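PDB 5Z0Q: aminotransferase, class I and II from Erwinia tasmaniensis, which belongs to the class I and II aminotransferases, enzymes that depend on pyridoxal-5'-phosphate, and binds pyridoxal-5'-phosphate in a pocket. Local coordinates for residues 36-41 with 347-352; 107-112 with 133-138; 115-120 with 164-169. All coordinates share one frame; numbering follows the deposited sequence.

How the interactions relate
Two of the three contacts are neighbours and the third lies well apart, an example of how a fold-type I chain divides into a large and a small domain. Interactions 2 and 3 have centres about 9 Å apart and touch where Gln-138 meets Thr-118. Their segments alternate along the chain: helix 101-111, strand 117-122, helix 127-134, then strand 166-172 of the same large sheet. Interaction 1 lies about 31 and 34 Å from interactions 2 and 3, centre to centre, in the smaller sheet. It joins residues 36-41 to 347-352 and so closes the chain around the other two contacts. Interactions 1 and 2 both touch the second subunit.

Interaction 1 (36-41 with 347-352); sequences LPLWIA and HGLGFS
Leu-36 and Pro-37 run parallel to Leu-349 and Gly-350, the strand axes 4.9 Å apart and inclined by 16°. Gly-350 supplies most of the join, as one residue of a parallel pair commonly does: its N donates to Leu-36 O, and its O accepts Leu-38 N at 2.8 Å. Pro-37, which has no N-H to offer, sits opposite it, so its missing N-H costs this pairing nothing. A third bond, Leu-36 N to Gly-348 O at 3.2 Å, is nearly straight at hydrogen (170°) although the donor stands well above the carbonyl plane. Gly-348 is also the C-prime residue of the Schellman motif that ends helix 340-345, so the strand leaves directly from a helix end.

Among the side chains, Leu-38 and Phe-351 lie side by side and point the same way. The CD1 methyl of Leu-38 meets the ring at its edge, 3.6 Å from Phe-351 CE1. Trp-39 behaves differently: its CB makes the closest side-chain approach, 3.3 Å from Ser-352 OG, while the far end of the indole leads away. With chi1 at 58°, CG stands between the backbone N and the carbonyl carbon; NE1 is bonded to Lys-26 O, and the ring is in a cation-pi contact with Lys-29. Ser-352 OG gives a weak bond of 2.9 Å to Trp-39 O, an oxygen that Arg-364 also grips.

Strand 36-38 is an edge strand of the small sheet within this chain, and 349-353 lies between it and strand 362-364. Helix 371-385 covers the leucine face, Ala-377 touching Leu-38 and Met-381 touching Leu-349. Beyond the strand, Ile-40 packs on Tyr-66 of the second subunit, and Ala-41 touches Lys-240 of the pyridoxal-5'-phosphate pocket.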
ATOM      1  N   LEU A  36      -4.085 -13.835 -27.111  1.00 34.74           N
ATOM      2  CA  LEU A  36      -5.169 -13.675 -26.147  1.00 34.53           C
ATOM      3  C   LEU A  36      -4.614 -13.688 -24.728  1.00 32.89           C
ATOM      4  O   LEU A  36      -3.994 -14.680 -24.326  1.00 34.70           O
ATOM      5  CB  LEU A  36      -6.201 -14.782 -26.316  1.00 30.02           C
ATOM      6  CG  LEU A  36      -6.868 -14.892 -27.688  1.00 32.60           C
ATOM      7  CD1 LEU A  36      -7.945 -15.968 -27.674  1.00 30.82           C
ATOM      8  CD2 LEU A  36      -7.448 -13.553 -28.120  1.00 34.21           C
ATOM      9  N   PRO A  37      -4.808 -12.626 -23.942  1.00 32.05           N
ATOM     10  CA  PRO A  37      -4.306 -12.625 -22.560  1.00 23.38           C
ATOM     11  C   PRO A  37      -5.126 -13.522 -21.647  1.00 27.21           C
ATOM     12  O   PRO A  37      -6.291 -13.230 -21.359  1.00 25.96           O
ATOM     13  CB  PRO A  37      -4.420 -11.152 -22.141  1.00 23.64           C
ATOM     14  CG  PRO A  37      -4.676 -10.385 -23.413  1.00 27.87           C
ATOM     15  CD  PRO A  37      -5.395 -11.330 -24.313  1.00 28.19           C
ATOM     16  N   LEU A  38      -4.528 -14.617 -21.185  1.00 27.78           N
ATOM     17  CA  LEU A  38      -5.196 -15.563 -20.297  1.00 29.14           C
ATOM     18  C   LEU A  38      -4.252 -15.991 -19.184  1.00 28.25           C
ATOM     19  O   LEU A  38      -4.181 -17.171 -18.824  1.00 25.93           O
ATOM     20  CB  LEU A  38      -5.700 -16.782 -21.069  1.00 29.17           C
ATOM     21  CG  LEU A  38      -6.606 -16.521 -22.273  1.00 27.88           C
ATOM     22  CD1 LEU A  38      -6.655 -17.742 -23.171  1.00 35.54           C
ATOM     23  CD2 LEU A  38      -8.004 -16.130 -21.822  1.00 29.92           C
ATOM     24  N   TRP A  39      -3.513 -15.033 -18.617  1.00 24.83           N
ATOM     25  CA  TRP A  39      -2.425 -15.348 -17.697  1.00 27.13           C
ATOM     26  C   TRP A  39      -2.697 -14.827 -16.290  1.00 22.14           C
ATOM     27  O   TRP A  39      -3.014 -15.626 -15.405  1.00 24.58           O
ATOM     28  CB  TRP A  39      -1.100 -14.817 -18.257  1.00 22.98           C
ATOM     29  CG  TRP A  39      -1.074 -13.336 -18.527  1.00 24.02           C
ATOM     30  CD1 TRP A  39      -1.803 -12.656 -19.460  1.00 22.86           C
ATOM     31  CD2 TRP A  39      -0.267 -12.359 -17.858  1.00 22.98           C
ATOM     32  NE1 TRP A  39      -1.506 -11.316 -19.406  1.00 21.99           N
ATOM     33  CE2 TRP A  39      -0.565 -11.107 -18.432  1.00 20.34           C
ATOM     34  CE3 TRP A  39       0.675 -12.419 -16.827  1.00 21.04           C
ATOM     35  CZ2 TRP A  39       0.045  -9.929 -18.011  1.00 21.18           C
ATOM     36  CZ3 TRP A  39       1.280 -11.249 -16.411  1.00 15.82           C
ATOM     37  CH2 TRP A  39       0.963 -10.021 -17.002  1.00 23.58           C
ATOM     38  N   ILE A  40      -2.592 -13.519 -16.048  1.00 18.92           N
ATOM     39  CA  ILE A  40      -2.636 -13.000 -14.686  1.00 26.20           C
ATOM     40  C   ILE A  40      -4.011 -13.252 -14.075  1.00 25.72           C
ATOM     41  O   ILE A  40      -5.042 -13.249 -14.763  1.00 24.47           O
ATOM     42  CB  ILE A  40      -2.263 -11.505 -14.666  1.00 25.16           C
ATOM     43  CG1 ILE A  40      -1.902 -11.055 -13.249  1.00 27.12           C
ATOM     44  CG2 ILE A  40      -3.384 -10.651 -15.233  1.00 18.67           C
ATOM     45  CD1 ILE A  40      -1.333  -9.651 -13.184  1.00 18.26           C
ATOM     46  N   ALA A  41      -4.025 -13.486 -12.761  1.00 25.07           N
ATOM     47  CA  ALA A  41      -5.203 -14.013 -12.072  1.00 27.30           C
ATOM     48  C   ALA A  41      -6.169 -12.879 -11.718  1.00 33.43           C
ATOM     49  O   ALA A  41      -6.304 -12.454 -10.569  1.00 36.52           O
ATOM     50  CB  ALA A  41      -4.784 -14.797 -10.838  1.00 26.19           C
ATOM     51  N   HIS A 347       1.149 -19.324 -30.952  1.00 37.18           N
ATOM     52  CA  HIS A 347      -0.142 -19.698 -31.515  1.00 30.40           C
ATOM     53  C   HIS A 347      -1.261 -18.830 -30.946  1.00 33.01           C
ATOM     54  O   HIS A 347      -2.401 -19.280 -30.814  1.00 31.23           O
ATOM     55  CB  HIS A 347      -0.432 -21.178 -31.276  1.00 33.05           C
ATOM     56  CG  HIS A 347       0.500 -22.100 -32.000  1.00 43.62           C
ATOM     57  ND1 HIS A 347       0.220 -22.609 -33.252  1.00 49.01           N
ATOM     58  CD2 HIS A 347       1.708 -22.604 -31.651  1.00 43.07           C
ATOM     59  CE1 HIS A 347       1.214 -23.386 -33.641  1.00 47.13           C
ATOM     60  NE2 HIS A 347       2.130 -23.400 -32.689  1.00 43.15           N
ATOM     61  N   GLY A 348      -0.938 -17.587 -30.594  1.00 38.78           N
ATOM     62  CA  GLY A 348      -1.939 -16.631 -30.158  1.00 36.82           C
ATOM     63  C   GLY A 348      -2.598 -16.938 -28.833  1.00 34.25           C
ATOM     64  O   GLY A 348      -3.783 -16.637 -28.657  1.00 32.02           O
ATOM     65  N   LEU A 349      -1.865 -17.525 -27.891  1.00 31.65           N
ATOM     66  CA  LEU A 349      -2.407 -17.885 -26.586  1.00 27.19           C
ATOM     67  C   LEU A 349      -1.421 -17.457 -25.512  1.00 26.54           C
ATOM     68  O   LEU A 349      -0.295 -17.961 -25.466  1.00 25.78           O
ATOM     69  CB  LEU A 349      -2.682 -19.388 -26.502  1.00 26.70           C
ATOM     70  CG  LEU A 349      -3.774 -19.897 -27.445  1.00 32.81           C
ATOM     71  CD1 LEU A 349      -3.655 -21.397 -27.657  1.00 39.49           C
ATOM     72  CD2 LEU A 349      -5.153 -19.537 -26.909  1.00 24.70           C
ATOM     73  N   GLY A 350      -1.843 -16.532 -24.653  1.00 26.35           N
ATOM     74  CA  GLY A 350      -0.983 -16.025 -23.601  1.00 31.70           C
ATOM     75  C   GLY A 350      -1.309 -16.584 -22.231  1.00 30.87           C
ATOM     76  O   GLY A 350      -2.127 -16.017 -21.499  1.00 24.78           O
ATOM     77  N   PHE A 351      -0.673 -17.695 -21.877  1.00 22.68           N
ATOM     78  CA  PHE A 351      -0.894 -18.356 -20.601  1.00 21.01           C
ATOM     79  C   PHE A 351       0.149 -17.915 -19.582  1.00 24.72           C
ATOM     80  O   PHE A 351       1.177 -17.324 -19.916  1.00 27.85           O
ATOM     81  CB  PHE A 351      -0.850 -19.879 -20.768  1.00 23.28           C
ATOM     82  CG  PHE A 351      -1.926 -20.424 -21.659  1.00 24.38           C
ATOM     83  CD1 PHE A 351      -3.160 -19.799 -21.744  1.00 28.75           C
ATOM     84  CD2 PHE A 351      -1.703 -21.566 -22.412  1.00 24.89           C
ATOM     85  CE1 PHE A 351      -4.152 -20.303 -22.566  1.00 31.63           C
ATOM     86  CE2 PHE A 351      -2.689 -22.076 -23.235  1.00 25.87           C
ATOM     87  CZ  PHE A 351      -3.916 -21.443 -23.313  1.00 35.02           C
ATOM     88  N   SER A 352      -0.133 -18.215 -18.316  1.00 31.75           N
ATOM     89  CA  SER A 352       0.853 -18.054 -17.256  1.00 29.24           C
ATOM     90  C   SER A 352       1.816 -19.233 -17.299  1.00 31.80           C
ATOM     91  O   SER A 352       1.394 -20.389 -17.190  1.00 29.53           O
ATOM     92  CB  SER A 352       0.175 -17.960 -15.891  1.00 28.10           C
ATOM     93  OG  SER A 352      -0.298 -16.648 -15.641  1.00 28.08           O
TER

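Interaction 2 (107-112 with 133-138); sequences AVRAFT and KLAGRQ
Arg-137 reaches across to the end of helix 101-111 and gives its NH2 to Thr-112 O at 2.7 Å. The bond is almost straight at the hydrogen, 167°, and the oxygen lies in the guanidinium plane; seen from the carbonyl, however, the donor stands well above its plane. The two side chains slide past each other in opposite directions. Farther back along the arginine, Thr-112 CG2 lies 3.7 Å from Arg-137 NE and also near CD. Val-108 CG1 meets both parts of the other segment, lying 4.1 Å from Arg-137 CG and 4.2 Å from Ala-135 CB.

A second arginine, Arg-109, makes the other half of the contact. Its guanidinium presents its edge to the methyl of Ala-135 and the CB methylene of Leu-134: Ala-135 CB lies 3.4 Å from Arg-109 NE, and Leu-134 CB 4.1 Å from Arg-109 NH2. The chain of Arg-109 is bent early, chi2 at -96° turning CD out of the extended line. The like charges of the two arginines stay apart, Arg-109 NE being 6.2 Å from Arg-137 NH1.

In the next shell, the backbones place these groups. Gly-136 has positive phi and closes helix 127-134 with a Schellman motif, a turn that brings Arg-137 round to face Thr-112. Thr-112 itself is tied back by a weak bond from OG1 to Val-108 O.

The contact joins the C-terminal ends of helices 101-111 and 127-134, which come before and after strand 117-122, and the loops that follow them. Val-108 and, just beyond its helix, Thr-112 both touch Leu-168 of strand 166-172 in the large sheet, while helix 257-267 flanks helix 101-111, with Met-266 against Arg-109. At the subunit interface Arg-109 packs on Met-270 of the second subunit and Leu-134 on Lys-268 of the same neighbouring chain.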
ATOM      1  N   ALA A 107       4.756 -12.140   7.213  1.00 22.18           N
ATOM      2  CA  ALA A 107       4.723 -13.364   8.007  1.00 21.16           C
ATOM      3  C   ALA A 107       6.077 -14.064   8.010  1.00 22.03           C
ATOM      4  O   ALA A 107       6.521 -14.565   9.049  1.00 22.79           O
ATOM      5  CB  ALA A 107       3.636 -14.300   7.479  1.00 18.80           C
ATOM      6  N   VAL A 108       6.754 -14.098   6.861  1.00 24.33           N
ATOM      7  CA  VAL A 108       8.049 -14.766   6.786  1.00 23.81           C
ATOM      8  C   VAL A 108       9.111 -13.968   7.537  1.00 27.68           C
ATOM      9  O   VAL A 108       9.954 -14.538   8.239  1.00 24.96           O
ATOM     10  CB  VAL A 108       8.443 -15.001   5.317  1.00 24.55           C
ATOM     11  CG1 VAL A 108       9.832 -15.611   5.224  1.00 25.59           C
ATOM     12  CG2 VAL A 108       7.422 -15.899   4.634  1.00 20.22           C
ATOM     13  N   ARG A 109       9.085 -12.638   7.409  1.00 25.69           N
ATOM     14  CA  ARG A 109      10.082 -11.813   8.085  1.00 24.07           C
ATOM     15  C   ARG A 109       9.879 -11.804   9.595  1.00 32.81           C
ATOM     16  O   ARG A 109      10.843 -11.614  10.345  1.00 35.05           O
ATOM     17  CB  ARG A 109      10.041 -10.382   7.547  1.00 27.24           C
ATOM     18  CG  ARG A 109      10.072 -10.261   6.033  1.00 25.93           C
ATOM     19  CD  ARG A 109      11.469 -10.018   5.496  1.00 33.20           C
ATOM     20  NE  ARG A 109      11.469  -9.948   4.037  1.00 43.72           N
ATOM     21  CZ  ARG A 109      11.277  -8.832   3.339  1.00 33.45           C
ATOM     22  NH1 ARG A 109      11.072  -7.680   3.963  1.00 26.61           N
ATOM     23  NH2 ARG A 109      11.292  -8.868   2.014  1.00 36.65           N
ATOM     24  N   ALA A 110       8.645 -12.007  10.059  1.00 29.44           N
ATOM     25  CA  ALA A 110       8.323 -11.882  11.476  1.00 29.54           C
ATOM     26  C   ALA A 110       8.283 -13.208  12.218  1.00 26.86           C
ATOM     27  O   ALA A 110       8.570 -13.238  13.419  1.00 33.21           O
ATOM     28  CB  ALA A 110       6.972 -11.177  11.652  1.00 24.74           C
ATOM     29  N   PHE A 111       7.930 -14.303  11.546  1.00 24.76           N
ATOM     30  CA  PHE A 111       7.770 -15.598  12.194  1.00 31.10           C
ATOM     31  C   PHE A 111       8.914 -16.556  11.885  1.00 32.92           C
ATOM     32  O   PHE A 111       8.806 -17.752  12.177  1.00 31.31           O
ATOM     33  CB  PHE A 111       6.435 -16.225  11.788  1.00 27.33           C
ATOM     34  CG  PHE A 111       5.244 -15.359  12.086  1.00 24.80           C
ATOM     35  CD1 PHE A 111       5.205 -14.585  13.236  1.00 30.11           C
ATOM     36  CD2 PHE A 111       4.168 -15.312  11.216  1.00 27.24           C
ATOM     37  CE1 PHE A 111       4.112 -13.784  13.513  1.00 26.09           C
ATOM     38  CE2 PHE A 111       3.073 -14.513  11.488  1.00 31.52           C
ATOM     39  CZ  PHE A 111       3.045 -13.748  12.638  1.00 29.28           C
ATOM     40  N   THR A 112      10.005 -16.062  11.306  1.00 36.46           N
ATOM     41  CA  THR A 112      11.143 -16.893  10.943  1.00 37.99           C
ATOM     42  C   THR A 112      12.423 -16.118  11.212  1.00 38.15           C
ATOM     43  O   THR A 112      12.436 -14.884  11.183  1.00 36.90           O
ATOM     44  CB  THR A 112      11.081 -17.318   9.465  1.00 33.06           C
ATOM     45  OG1 THR A 112       9.734 -17.668   9.125  1.00 40.24           O
ATOM     46  CG2 THR A 112      11.976 -18.517   9.209  1.00 37.17           C
ATOM     47  N   LYS A 133      13.046 -16.274  -0.269  1.00 34.93           N
ATOM     48  CA  LYS A 133      14.206 -15.938  -1.086  1.00 30.21           C
ATOM     49  C   LYS A 133      14.664 -14.507  -0.831  1.00 31.99           C
ATOM     50  O   LYS A 133      15.866 -14.245  -0.708  1.00 32.93           O
ATOM     51  CB  LYS A 133      13.870 -16.150  -2.561  1.00 34.46           C
ATOM     52  CG  LYS A 133      15.048 -16.050  -3.512  1.00 41.44           C
ATOM     53  CD  LYS A 133      14.595 -16.333  -4.937  1.00 45.50           C
ATOM     54  CE  LYS A 133      15.748 -16.253  -5.920  1.00 62.42           C
ATOM     55  NZ  LYS A 133      15.289 -16.529  -7.310  1.00 61.94           N
ATOM     56  N   LEU A 134      13.719 -13.569  -0.737  1.00 30.25           N
ATOM     57  CA  LEU A 134      14.060 -12.176  -0.479  1.00 33.44           C
ATOM     58  C   LEU A 134      14.388 -11.911   0.983  1.00 36.27           C
ATOM     59  O   LEU A 134      15.034 -10.903   1.286  1.00 38.51           O
ATOM     60  CB  LEU A 134      12.914 -11.261  -0.917  1.00 34.15           C
ATOM     61  CG  LEU A 134      12.446 -11.396  -2.366  1.00 43.36           C
ATOM     62  CD1 LEU A 134      11.353 -10.382  -2.670  1.00 41.85           C
ATOM     63  CD2 LEU A 134      13.613 -11.244  -3.329  1.00 41.47           C
ATOM     64  N   ALA A 135      13.958 -12.784   1.890  1.00 38.13           N
ATOM     65  CA  ALA A 135      14.214 -12.624   3.314  1.00 36.94           C
ATOM     66  C   ALA A 135      15.431 -13.406   3.790  1.00 38.86           C
ATOM     67  O   ALA A 135      15.714 -13.413   4.992  1.00 33.70           O
ATOM     68  CB  ALA A 135      12.982 -13.047   4.122  1.00 36.94           C
ATOM     69  N   GLY A 136      16.154 -14.059   2.884  1.00 36.28           N
ATOM     70  CA  GLY A 136      17.309 -14.842   3.279  1.00 35.58           C
ATOM     71  C   GLY A 136      16.973 -16.137   3.982  1.00 36.88           C
ATOM     72  O   GLY A 136      17.744 -16.591   4.833  1.00 43.92           O
ATOM     73  N   ARG A 137      15.840 -16.748   3.647  1.00 36.91           N
ATOM     74  CA  ARG A 137      15.395 -17.991   4.260  1.00 32.18           C
ATOM     75  C   ARG A 137      15.391 -19.098   3.215  1.00 34.72           C
ATOM     76  O   ARG A 137      14.858 -18.916   2.116  1.00 30.06           O
ATOM     77  CB  ARG A 137      13.995 -17.839   4.857  1.00 30.72           C
ATOM     78  CG  ARG A 137      13.807 -16.615   5.737  1.00 32.34           C
ATOM     79  CD  ARG A 137      14.738 -16.641   6.933  1.00 37.18           C
ATOM     80  NE  ARG A 137      14.219 -15.840   8.039  1.00 35.91           N
ATOM     81  CZ  ARG A 137      14.406 -14.529   8.167  1.00 34.25           C
ATOM     82  NH1 ARG A 137      15.100 -13.860   7.256  1.00 37.39           N
ATOM     83  NH2 ARG A 137      13.895 -13.887   9.208  1.00 34.44           N
ATOM     84  N   GLN A 138      15.985 -20.239   3.557  1.00 38.54           N
ATOM     85  CA  GLN A 138      15.900 -21.400   2.685  1.00 36.70           C
ATOM     86  C   GLN A 138      14.501 -22.003   2.765  1.00 33.17           C
ATOM     87  O   GLN A 138      13.795 -21.859   3.767  1.00 30.06           O
ATOM     88  CB  GLN A 138      16.961 -22.439   3.055  1.00 37.56           C
ATOM     89  CG  GLN A 138      16.763 -23.125   4.402  1.00 54.75           C
ATOM     90  CD  GLN A 138      17.215 -22.281   5.587  1.00 60.66           C
ATOM     91  OE1 GLN A 138      17.014 -21.065   5.618  1.00 53.79           O
ATOM     92  NE2 GLN A 138      17.831 -22.929   6.571  1.00 42.64           N
TER

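Interaction 3 (115-120 with 164-169); sequences HQSTVS and GNEKLL
Ser-117 is hydrogen-bonded through both backbone polar atoms, its N to Asn-165 O and its O from Lys-167 N, each at 3.0 Å. Further on, Val-119 N donates to Leu-168 O, at 3.0 Å and in the carbonyl plane. The step from Glu-166 to Leu-168 against that from Ser-117 to Thr-118 shifts the register by one: a beta bulge, with Lys-167 as the extra residue. Other polar links come from side chains. Ser-117 OG gives a weak bond of 3.2 Å to Glu-166 OE1, while Glu-166 OE2 accepts Gly-164 N and Ser-163 N, so both carboxylate oxygens are engaged.

These are adjacent parallel strands of the large sheet, in the strand order characteristic of fold-type I pyridoxal-5'-phosphate enzymes, with strands 139-146 and 200-204 flanking the pair. Thr-118 OG1 turns to His-139 on the former.

In the packing, the side chains of Gln-116 and Lys-167 cross at a slant, Gln-116 OE1 3.3 Å from Lys-167 CG and NE2 near Lys-167 CE; their polar atoms take different partners, OE1 bonded to Glu-113 N and NZ weakly to Phe-111 O. Thr-118 and Leu-168 lie side by side on one face. On the other, Val-119 CG2 lies 3.5 Å from Glu-166 CG and Val-119 CB 4.0 Å from Leu-169 CD1.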
ATOM      1  N   HIS A 115      18.393 -18.747  10.592  1.00 39.41           N
ATOM      2  CA  HIS A 115      18.724 -20.166  10.565  1.00 43.99           C
ATOM      3  C   HIS A 115      17.514 -21.058  10.320  1.00 44.46           C
ATOM      4  O   HIS A 115      17.686 -22.270  10.145  1.00 49.65           O
ATOM      5  CB  HIS A 115      19.397 -20.572  11.878  1.00 44.78           C
ATOM      6  CG  HIS A 115      18.516 -20.418  13.078  1.00 46.11           C
ATOM      7  ND1 HIS A 115      18.185 -19.187  13.604  1.00 48.68           N
ATOM      8  CD2 HIS A 115      17.896 -21.337  13.854  1.00 43.51           C
ATOM      9  CE1 HIS A 115      17.399 -19.356  14.653  1.00 50.36           C
ATOM     10  NE2 HIS A 115      17.208 -20.651  14.826  1.00 47.55           N
ATOM     11  N   GLN A 116      16.309 -20.500  10.302  1.00 40.60           N
ATOM     12  CA  GLN A 116      15.090 -21.278  10.153  1.00 35.79           C
ATOM     13  C   GLN A 116      14.568 -21.203   8.722  1.00 35.94           C
ATOM     14  O   GLN A 116      14.847 -20.259   7.979  1.00 42.27           O
ATOM     15  CB  GLN A 116      14.021 -20.796  11.137  1.00 37.82           C
ATOM     16  CG  GLN A 116      14.380 -21.043  12.593  1.00 41.39           C
ATOM     17  CD  GLN A 116      13.359 -20.472  13.555  1.00 46.99           C
ATOM     18  OE1 GLN A 116      12.744 -19.440  13.287  1.00 47.77           O
ATOM     19  NE2 GLN A 116      13.171 -21.144  14.685  1.00 49.28           N
ATOM     20  N   SER A 117      13.798 -22.220   8.345  1.00 28.57           N
ATOM     21  CA  SER A 117      13.319 -22.384   6.981  1.00 33.50           C
ATOM     22  C   SER A 117      11.797 -22.399   6.946  1.00 30.41           C
ATOM     23  O   SER A 117      11.122 -22.454   7.979  1.00 24.33           O
ATOM     24  CB  SER A 117      13.870 -23.675   6.358  1.00 34.43           C
ATOM     25  OG  SER A 117      13.370 -24.821   7.022  1.00 31.88           O
ATOM     26  N   THR A 118      11.261 -22.351   5.728  1.00 28.83           N
ATOM     27  CA  THR A 118       9.831 -22.424   5.482  1.00 26.73           C
ATOM     28  C   THR A 118       9.510 -23.682   4.683  1.00 30.93           C
ATOM     29  O   THR A 118      10.365 -24.236   3.986  1.00 29.43           O
ATOM     30  CB  THR A 118       9.324 -21.188   4.725  1.00 25.88           C
ATOM     31  OG1 THR A 118       9.944 -21.128   3.435  1.00 28.79           O
ATOM     32  CG2 THR A 118       9.648 -19.918   5.495  1.00 26.22           C
ATOM     33  N   VAL A 119       8.261 -24.131   4.797  1.00 24.79           N
ATOM     34  CA  VAL A 119       7.774 -25.307   4.086  1.00 22.71           C
ATOM     35  C   VAL A 119       6.498 -24.935   3.349  1.00 24.45           C
ATOM     36  O   VAL A 119       5.620 -24.269   3.907  1.00 30.71           O
ATOM     37  CB  VAL A 119       7.512 -26.493   5.036  1.00 24.99           C
ATOM     38  CG1 VAL A 119       7.210 -27.756   4.239  1.00 20.55           C
ATOM     39  CG2 VAL A 119       8.690 -26.711   5.957  1.00 24.49           C
ATOM     40  N   SER A 120       6.394 -25.370   2.096  1.00 23.26           N
ATOM     41  CA  SER A 120       5.183 -25.175   1.314  1.00 29.00           C
ATOM     42  C   SER A 120       5.094 -26.285   0.278  1.00 27.50           C
ATOM     43  O   SER A 120       5.965 -27.155   0.190  1.00 30.11           O
ATOM     44  CB  SER A 120       5.163 -23.796   0.646  1.00 29.25           C
ATOM     45  OG  SER A 120       6.007 -23.774  -0.492  1.00 28.28           O
ATOM     46  N   GLY A 164      15.006 -30.036  10.753  1.00 47.76           N
ATOM     47  CA  GLY A 164      14.818 -29.462  12.065  1.00 37.94           C
ATOM     48  C   GLY A 164      14.812 -27.948  12.102  1.00 35.59           C
ATOM     49  O   GLY A 164      14.331 -27.369  13.083  1.00 39.37           O
ATOM     50  N   ASN A 165      15.334 -27.291  11.066  1.00 35.22           N
ATOM     51  CA  ASN A 165      15.317 -25.836  10.985  1.00 48.29           C
ATOM     52  C   ASN A 165      13.957 -25.276  10.590  1.00 36.20           C
ATOM     53  O   ASN A 165      13.763 -24.060  10.668  1.00 35.72           O
ATOM     54  CB  ASN A 165      16.369 -25.350   9.983  1.00 48.33           C
ATOM     55  CG  ASN A 165      17.786 -25.523  10.491  1.00 56.73           C
ATOM     56  OD1 ASN A 165      18.039 -26.298  11.413  1.00 57.14           O
ATOM     57  ND2 ASN A 165      18.720 -24.795   9.890  1.00 59.65           N
ATOM     58  N   GLU A 166      13.023 -26.123  10.172  1.00 32.44           N
ATOM     59  CA  GLU A 166      11.738 -25.644   9.684  1.00 31.32           C
ATOM     60  C   GLU A 166      10.964 -24.954  10.801  1.00 29.03           C
ATOM     61  O   GLU A 166      11.031 -25.359  11.965  1.00 34.17           O
ATOM     62  CB  GLU A 166      10.928 -26.807   9.109  1.00 32.15           C
ATOM     63  CG  GLU A 166      11.528 -27.436   7.847  1.00 39.79           C
ATOM     64  CD  GLU A 166      12.788 -28.243   8.112  1.00 45.18           C
ATOM     65  OE1 GLU A 166      13.830 -27.942   7.491  1.00 44.32           O
ATOM     66  OE2 GLU A 166      12.736 -29.171   8.946  1.00 40.09           O
ATOM     67  N   LYS A 167      10.227 -23.903  10.441  1.00 27.65           N
ATOM     68  CA  LYS A 167       9.571 -23.072  11.444  1.00 32.15           C
ATOM     69  C   LYS A 167       8.201 -22.579  10.991  1.00 27.28           C
ATOM     70  O   LYS A 167       7.268 -22.505  11.799  1.00 32.52           O
ATOM     71  CB  LYS A 167      10.466 -21.882  11.797  1.00 37.52           C
ATOM     72  CG  LYS A 167       9.881 -20.932  12.832  1.00 42.40           C
ATOM     73  CD  LYS A 167       9.565 -21.645  14.136  1.00 42.50           C
ATOM     74  CE  LYS A 167       9.693 -20.698  15.320  1.00 48.22           C
ATOM     75  NZ  LYS A 167       8.988 -19.406  15.087  1.00 50.91           N
ATOM     76  N   LEU A 168       8.063 -22.236   9.713  1.00 27.78           N
ATOM     77  CA  LEU A 168       6.844 -21.628   9.191  1.00 25.28           C
ATOM     78  C   LEU A 168       6.312 -22.469   8.041  1.00 23.21           C
ATOM     79  O   LEU A 168       7.015 -22.686   7.050  1.00 25.78           O
ATOM     80  CB  LEU A 168       7.103 -20.191   8.734  1.00 24.81           C
ATOM     81  CG  LEU A 168       5.915 -19.407   8.175  1.00 21.79           C
ATOM     82  CD1 LEU A 168       4.786 -19.338   9.189  1.00 21.87           C
ATOM     83  CD2 LEU A 168       6.350 -18.009   7.761  1.00 22.33           C
ATOM     84  N   LEU A 169       5.071 -22.931   8.171  1.00 24.41           N
ATOM     85  CA  LEU A 169       4.407 -23.720   7.140  1.00 20.36           C
ATOM     86  C   LEU A 169       3.495 -22.809   6.329  1.00 24.28           C
ATOM     87  O   LEU A 169       2.587 -22.179   6.883  1.00 29.40           O
ATOM     88  CB  LEU A 169       3.608 -24.866   7.759  1.00 27.49           C
ATOM     89  CG  LEU A 169       2.737 -25.672   6.792  1.00 25.78           C
ATOM     90  CD1 LEU A 169       3.594 -26.382   5.755  1.00 23.78           C
ATOM     91  CD2 LEU A 169       1.866 -26.666   7.544  1.00 22.47           C
TER